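Local structure of cytosine deaminase (Klebsiella pneumoniae, 4R85) at residues T81-R86 and D312-L317; K101-L106 and D140-Q145. The protein probably removes the exocyclic amino group of cytosine and 5-methylcytosine hydrolytically, releasing ammonia, at an iron-containing site of an amidohydrolase fold. All coordinates share one frame; numbering follows the deposited sequence.

Interaction 1 (T81-R86 and D312-L317). With 17E (5-methylcytosine), chain G.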
loop_
_atom_site.group_PDB
_atom_site.type_symbol
_atom_site.label_atom_id
_atom_site.label_comp_id
_atom_site.label_asym_id
_atom_site.label_seq_id
_atom_site.Cartn_x
_atom_site.Cartn_y
_atom_site.Cartn_z
ATOM N N THR A 81 15.878 -2.524 20.878
ATOM C CA THR A 81 17.326 -2.611 21.105
ATOM C C THR A 81 18.082 -1.538 20.325
ATOM O O THR A 81 18.977 -0.880 20.864
ATOM C CB THR A 81 17.867 -3.994 20.734
ATOM O OG1 THR A 81 17.279 -4.967 21.601
ATOM C CG2 THR A 81 19.400 -4.037 20.862
ATOM N N ARG A 82 17.710 -1.348 19.062
ATOM C CA ARG A 82 18.395 -0.385 18.208
ATOM C C ARG A 82 18.127 1.040 18.681
ATOM O O ARG A 82 19.020 1.893 18.650
ATOM C CB ARG A 82 17.954 -0.532 16.749
ATOM C CG ARG A 82 18.304 -1.866 16.122
ATOM C CD ARG A 82 19.812 -2.040 15.890
ATOM N NE ARG A 82 20.098 -3.441 15.593
ATOM C CZ ARG A 82 20.809 -4.248 16.372
ATOM N NH1 ARG A 82 20.983 -5.512 16.019
ATOM N NH2 ARG A 82 21.359 -3.792 17.493
ATOM N N TRP A 83 16.891 1.287 19.111
ATOM C CA TRP A 83 16.506 2.594 19.614
ATOM C C TRP A 83 17.287 2.914 20.875
ATOM O O TRP A 83 17.730 4.049 21.077
ATOM C CB TRP A 83 14.998 2.643 19.894
ATOM C CG TRP A 83 14.554 3.913 20.556
ATOM C CD1 TRP A 83 13.892 4.030 21.747
ATOM C CD2 TRP A 83 14.742 5.255 20.066
ATOM N NE1 TRP A 83 13.657 5.357 22.024
ATOM C CE2 TRP A 83 14.164 6.128 21.011
ATOM C CE3 TRP A 83 15.352 5.800 18.929
ATOM C CZ2 TRP A 83 14.170 7.518 20.851
ATOM C CZ3 TRP A 83 15.354 7.187 18.766
ATOM C CH2 TRP A 83 14.768 8.026 19.724
ATOM N N SER A 84 17.450 1.912 21.730
ATOM C CA SER A 84 18.265 2.072 22.934
ATOM C C SER A 84 19.702 2.511 22.603
ATOM O O SER A 84 20.269 3.363 23.278
ATOM C CB SER A 84 18.256 0.777 23.750
ATOM O OG SER A 84 18.974 0.946 24.957
ATOM N N GLN A 85 20.287 1.938 21.557
ATOM C CA GLN A 85 21.603 2.373 21.086
ATOM C C GLN A 85 21.596 3.822 20.609
ATOM O O GLN A 85 22.545 4.578 20.861
ATOM C CB GLN A 85 22.063 1.501 19.924
ATOM C CG GLN A 85 22.331 0.065 20.277
ATOM C CD GLN A 85 22.747 -0.727 19.059
ATOM O OE1 GLN A 85 21.933 -0.986 18.179
ATOM N NE2 GLN A 85 24.028 -1.092 18.987
ATOM N N ARG A 86 20.539 4.186 19.887
ATOM C CA ARG A 86 20.421 5.517 19.302
ATOM C C ARG A 86 20.230 6.570 20.388
ATOM O O ARG A 86 20.674 7.712 20.239
ATOM C CB ARG A 86 19.256 5.560 18.303
ATOM C CG ARG A 86 19.079 6.906 17.585
ATOM C CD ARG A 86 20.395 7.387 16.959
ATOM N NE ARG A 86 20.191 8.557 16.106
ATOM C CZ ARG A 86 20.170 9.813 16.547
ATOM N NH1 ARG A 86 19.970 10.812 15.699
ATOM N NH2 ARG A 86 20.338 10.074 17.839
ATOM N N ASP A 312 12.510 4.946 10.884
ATOM C CA ASP A 312 13.001 4.869 12.251
ATOM C C ASP A 312 13.552 3.451 12.547
ATOM O O ASP A 312 13.656 2.636 11.618
ATOM C CB ASP A 312 11.908 5.393 13.222
ATOM C CG ASP A 312 10.753 4.417 13.421
ATOM O OD1 ASP A 312 9.771 4.810 14.094
ATOM O OD2 ASP A 312 10.810 3.269 12.935
ATOM N N PRO A 313 13.919 3.145 13.812
ATOM C CA PRO A 313 14.513 1.811 14.007
ATOM C C PRO A 313 13.552 0.636 13.742
ATOM O O PRO A 313 14.021 -0.487 13.590
ATOM C CB PRO A 313 14.903 1.814 15.490
ATOM C CG PRO A 313 15.043 3.253 15.853
ATOM C CD PRO A 313 14.009 3.964 15.042
ATOM N N TRP A 314 12.249 0.896 13.674
ATOM C CA TRP A 314 11.263 -0.170 13.488
ATOM C C TRP A 314 10.817 -0.321 12.035
ATOM O O TRP A 314 10.400 -1.401 11.616
ATOM C CB TRP A 314 10.033 0.061 14.377
ATOM C CG TRP A 314 10.336 -0.081 15.825
ATOM C CD1 TRP A 314 10.277 -1.230 16.572
ATOM C CD2 TRP A 314 10.763 0.960 16.713
ATOM N NE1 TRP A 314 10.644 -0.963 17.874
ATOM C CE2 TRP A 314 10.950 0.373 17.985
ATOM C CE3 TRP A 314 11.005 2.331 16.556
ATOM C CZ2 TRP A 314 11.377 1.115 19.100
ATOM C CZ3 TRP A 314 11.430 3.072 17.667
ATOM C CH2 TRP A 314 11.614 2.456 18.919
ATOM N N TYR A 315 10.903 0.761 11.268
ATOM C CA TYR A 315 10.270 0.804 9.956
ATOM C C TYR A 315 11.049 1.708 9.002
ATOM O O TYR A 315 11.190 2.899 9.253
ATOM C CB TYR A 315 8.831 1.302 10.133
ATOM C CG TYR A 315 8.008 1.368 8.866
ATOM C CD1 TYR A 315 7.789 2.582 8.220
ATOM C CD2 TYR A 315 7.430 0.223 8.329
ATOM C CE1 TYR A 315 7.012 2.657 7.072
ATOM C CE2 TYR A 315 6.647 0.288 7.174
ATOM C CZ TYR A 315 6.444 1.506 6.555
ATOM O OH TYR A 315 5.674 1.579 5.408
ATOM N N PRO A 316 11.578 1.140 7.907
ATOM C CA PRO A 316 12.546 1.907 7.102
ATOM C C PRO A 316 11.922 2.855 6.084
ATOM O O PRO A 316 12.647 3.655 5.486
ATOM C CB PRO A 316 13.362 0.810 6.394
ATOM C CG PRO A 316 12.401 -0.351 6.273
ATOM C CD PRO A 316 11.481 -0.270 7.486
ATOM N N LEU A 317 10.611 2.774 5.890
ATOM C CA LEU A 317 9.947 3.620 4.899
ATOM C C LEU A 317 9.168 4.765 5.553
ATOM O O LEU A 317 9.482 5.166 6.682
ATOM C CB LEU A 317 9.062 2.774 3.978
ATOM C CG LEU A 317 9.848 1.776 3.113
ATOM C CD1 LEU A 317 8.892 0.881 2.324
ATOM C CD2 LEU A 317 10.790 2.503 2.163
HETATM N N1 17E G . 8.034 1.410 19.954
HETATM C C2 17E G . 7.093 0.480 20.115
HETATM O O2 17E G . 6.996 -0.180 21.314
HETATM N N3 17E G . 6.235 0.174 19.137
HETATM C C4 17E G . 6.306 0.801 17.951
HETATM N N4 17E G . 5.385 0.465 16.912
HETATM C C5 17E G . 7.274 1.784 17.736
HETATM C C6 17E G . 8.142 2.073 18.785
HETATM C CM5 17E G . 7.365 2.494 16.423
#
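The indole of Trp314 has bound 5-methylcytosine over one face and Pro313 CB toward the rim of the other, and it is met by Trp83 from the neighbouring helix. On the ligand side, C6 of the pyrimidine is 3.4 Å from Trp314 CE2, while its methyl CM5 reaches 3.6 Å from Trp314 CE3. The carboxylate carbon of Asp312 lies at the edge, in the ring plane. Helix 76-87 packs against this group through Trp83. Trp83 CB comes 3.5 Å from Trp314 CH2, and the two indoles stand oblique, with planes at 45°. With CG anti to the backbone N (chi1 174°), the Trp83 ring passes beside Pro313, whose CG is 4.0 Å from Trp83 CE3; Arg82 adds its CB against Pro313 CB. No hydrogen bond joins the segments, yet both indole nitrogens are satisfied, Trp83 NE1 by Asp119 and Trp314 NE1 by the backbone oxygen of Leu76. Within the loop, Asp312 OD2 accepts from Trp314 N at 2.9 Å, approached from above the carboxylate plane, while Asp312 OD1 bonds Ser309. Apolar packing, the Leu76 bond and an Asx turn at Asp312 thus probably help to hold Trp314 against the ligand, to which Asp308, Gln151 and Glu212 supply hydrogen bonds, in the substrate pocket of an amidohydrolase barrel.

Interaction 2 (K101-L106 and D140-Q145); sequences KTIGML and DLIDLQ
Ile103, on helix 92-108, and Ile142, at the residue just before strand 143-149, bring their backbones closest, with CA atoms 8.0 Å apart, and no hydrogen bond spans the gap. It is bridged instead by methyl groups. CD1 of Ile142 is the shared point of contact, lying 3.7 Å from Ile103 CD1 and also touching CG1 and CG2 of the same residue, so that one methyl meets both branches of Ile103. The two isoleucine side chains run at about a right angle. For Ile142, CG1 lies between the backbone N and the carbonyl carbon (chi1 66°), and the extended chi2 of 177° then carries CD1 out to Ile103. A second branch meets more loosely, Ile142 CG2 at 4.1 Å from Ile103 CG2. The contact sets helix 92-108 against the loop leading into strand 143-149 of an alpha/beta barrel: helix 92-108 precedes strand 111-119, which pairs in parallel with strand 143-149, and helix 126-137 connects the two strands. That connecting helix takes part as well, since Val134 touches Ile103. Leu141, one residue earlier in the loop, extends the apolar patch from a partly exposed position, its CD1 4.4 Å from Ile103 CG2. Past Ile142 the strand is held by backbone bonds to strand 111-119, and Asp143 directs its carboxylate to a salt bridge with Arg395.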
loop_
_atom_site.group_PDB
_atom_site.type_symbol
_atom_site.label_atom_id
_atom_site.label_comp_id
_atom_site.label_asym_id
_atom_site.label_seq_id
_atom_site.Cartn_x
_atom_site.Cartn_y
_atom_site.Cartn_z
ATOM N N LYS A 101 11.536 18.247 10.219
ATOM C CA LYS A 101 11.531 17.719 8.858
ATOM C C LYS A 101 10.340 16.796 8.601
ATOM O O LYS A 101 9.694 16.860 7.552
ATOM C CB LYS A 101 12.834 16.981 8.573
ATOM C CG LYS A 101 12.872 16.311 7.213
ATOM C CD LYS A 101 14.300 15.946 6.830
ATOM C CE LYS A 101 14.336 15.038 5.608
ATOM N NZ LYS A 101 15.750 14.784 5.188
ATOM N N THR A 102 10.048 15.934 9.565
ATOM C CA THR A 102 8.963 14.973 9.417
ATOM C C THR A 102 7.600 15.673 9.517
ATOM O O THR A 102 6.650 15.328 8.812
ATOM C CB THR A 102 9.116 13.832 10.439
ATOM O OG1 THR A 102 10.251 13.038 10.075
ATOM C CG2 THR A 102 7.891 12.927 10.452
ATOM N N ILE A 103 7.521 16.683 10.374
ATOM C CA ILE A 103 6.330 17.514 10.431
ATOM C C ILE A 103 6.090 18.200 9.076
ATOM O O ILE A 103 4.948 18.288 8.614
ATOM C CB ILE A 103 6.428 18.542 11.576
ATOM C CG1 ILE A 103 6.238 17.832 12.924
ATOM C CG2 ILE A 103 5.382 19.633 11.403
ATOM C CD1 ILE A 103 6.581 18.691 14.122
ATOM N N GLY A 104 7.168 18.658 8.438
ATOM C CA GLY A 104 7.099 19.193 7.087
ATOM C C GLY A 104 6.479 18.225 6.095
ATOM O O GLY A 104 5.629 18.614 5.289
ATOM N N MET A 105 6.888 16.960 6.163
ATOM C CA MET A 105 6.311 15.918 5.311
ATOM C C MET A 105 4.826 15.743 5.576
ATOM O O MET A 105 4.053 15.502 4.647
ATOM C CB MET A 105 6.968 14.556 5.565
ATOM C CG MET A 105 8.457 14.455 5.293
ATOM S SD MET A 105 8.939 12.724 5.585
ATOM C CE MET A 105 10.652 12.970 6.049
ATOM N N LEU A 106 4.433 15.812 6.845
ATOM C CA LEU A 106 3.027 15.615 7.196
ATOM C C LEU A 106 2.190 16.780 6.670
ATOM O O LEU A 106 1.106 16.577 6.127
ATOM C CB LEU A 106 2.845 15.450 8.710
ATOM C CG LEU A 106 3.485 14.205 9.342
ATOM C CD1 LEU A 106 3.583 14.351 10.859
ATOM C CD2 LEU A 106 2.686 12.954 8.972
ATOM N N ASP A 140 2.134 26.942 13.710
ATOM C CA ASP A 140 1.672 27.543 12.461
ATOM C C ASP A 140 1.311 26.480 11.418
ATOM O O ASP A 140 0.607 26.767 10.447
ATOM C CB ASP A 140 2.718 28.512 11.895
ATOM C CG ASP A 140 4.074 27.857 11.686
ATOM O OD1 ASP A 140 4.424 26.946 12.464
ATOM O OD2 ASP A 140 4.796 28.255 10.745
ATOM N N LEU A 141 1.791 25.255 11.627
ATOM C CA LEU A 141 1.513 24.149 10.714
ATOM C C LEU A 141 0.544 23.128 11.300
ATOM O O LEU A 141 -0.362 22.653 10.618
ATOM C CB LEU A 141 2.819 23.435 10.325
ATOM C CG LEU A 141 3.925 24.316 9.721
ATOM C CD1 LEU A 141 5.151 23.479 9.358
ATOM C CD2 LEU A 141 3.420 25.082 8.504
ATOM N N ILE A 142 0.753 22.761 12.561
ATOM C CA ILE A 142 0.005 21.653 13.146
ATOM C C ILE A 142 -0.371 21.903 14.599
ATOM O O ILE A 142 0.218 22.741 15.274
ATOM C CB ILE A 142 0.843 20.352 13.142
ATOM C CG1 ILE A 142 2.050 20.508 14.074
ATOM C CG2 ILE A 142 1.267 19.972 11.730
ATOM C CD1 ILE A 142 2.915 19.250 14.201
ATOM N N ASP A 143 -1.357 21.150 15.072
ATOM C CA ASP A 143 -1.658 21.092 16.493
ATOM C C ASP A 143 -1.092 19.774 17.020
ATOM O O ASP A 143 -1.592 18.696 16.690
ATOM C CB ASP A 143 -3.170 21.170 16.730
ATOM C CG ASP A 143 -3.750 22.523 16.352
ATOM O OD1 ASP A 143 -4.318 22.657 15.244
ATOM O OD2 ASP A 143 -3.630 23.456 17.167
ATOM N N LEU A 144 -0.041 19.864 17.830
ATOM C CA LEU A 144 0.676 18.675 18.284
ATOM C C LEU A 144 0.270 18.239 19.691
ATOM O O LEU A 144 0.309 19.038 20.624
ATOM C CB LEU A 144 2.186 18.943 18.252
ATOM C CG LEU A 144 3.122 17.791 18.640
ATOM C CD1 LEU A 144 2.963 16.623 17.665
ATOM C CD2 LEU A 144 4.573 18.278 18.671
ATOM N N GLN A 145 -0.105 16.971 19.845
ATOM C CA GLN A 145 -0.264 16.388 21.176
ATOM C C GLN A 145 0.929 15.511 21.505
ATOM O O GLN A 145 1.459 14.826 20.635
ATOM C CB GLN A 145 -1.533 15.548 21.259
ATOM C CG GLN A 145 -2.796 16.370 21.090
ATOM C CD GLN A 145 -4.052 15.543 21.307
ATOM O OE1 GLN A 145 -3.986 14.381 21.721
ATOM N NE2 GLN A 145 -5.207 16.143 21.035
#

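Interactions 1 and 2 use successive helices, 76-87 and 92-108; their centres lie about 21 Å apart and their nearest atoms about 8 Å, so they do not touch. Both are buried, and neither has a hydrogen bond between its segments, so the same principle of apolar closure serves two places. Interaction 1 spans more than 200 residues of sequence and gathers aromatic and proline surfaces at the substrate pocket; both indole nitrogens find partners outside the two segments, and farther along 312-317 Tyr315 and Pro316 meet the second subunit. Interaction 2, whose segments are only 34 residues apart, is aliphatic packing between a barrel helix and the lead-in to a strand, with one partly exposed leucine and no other protein chain touching it.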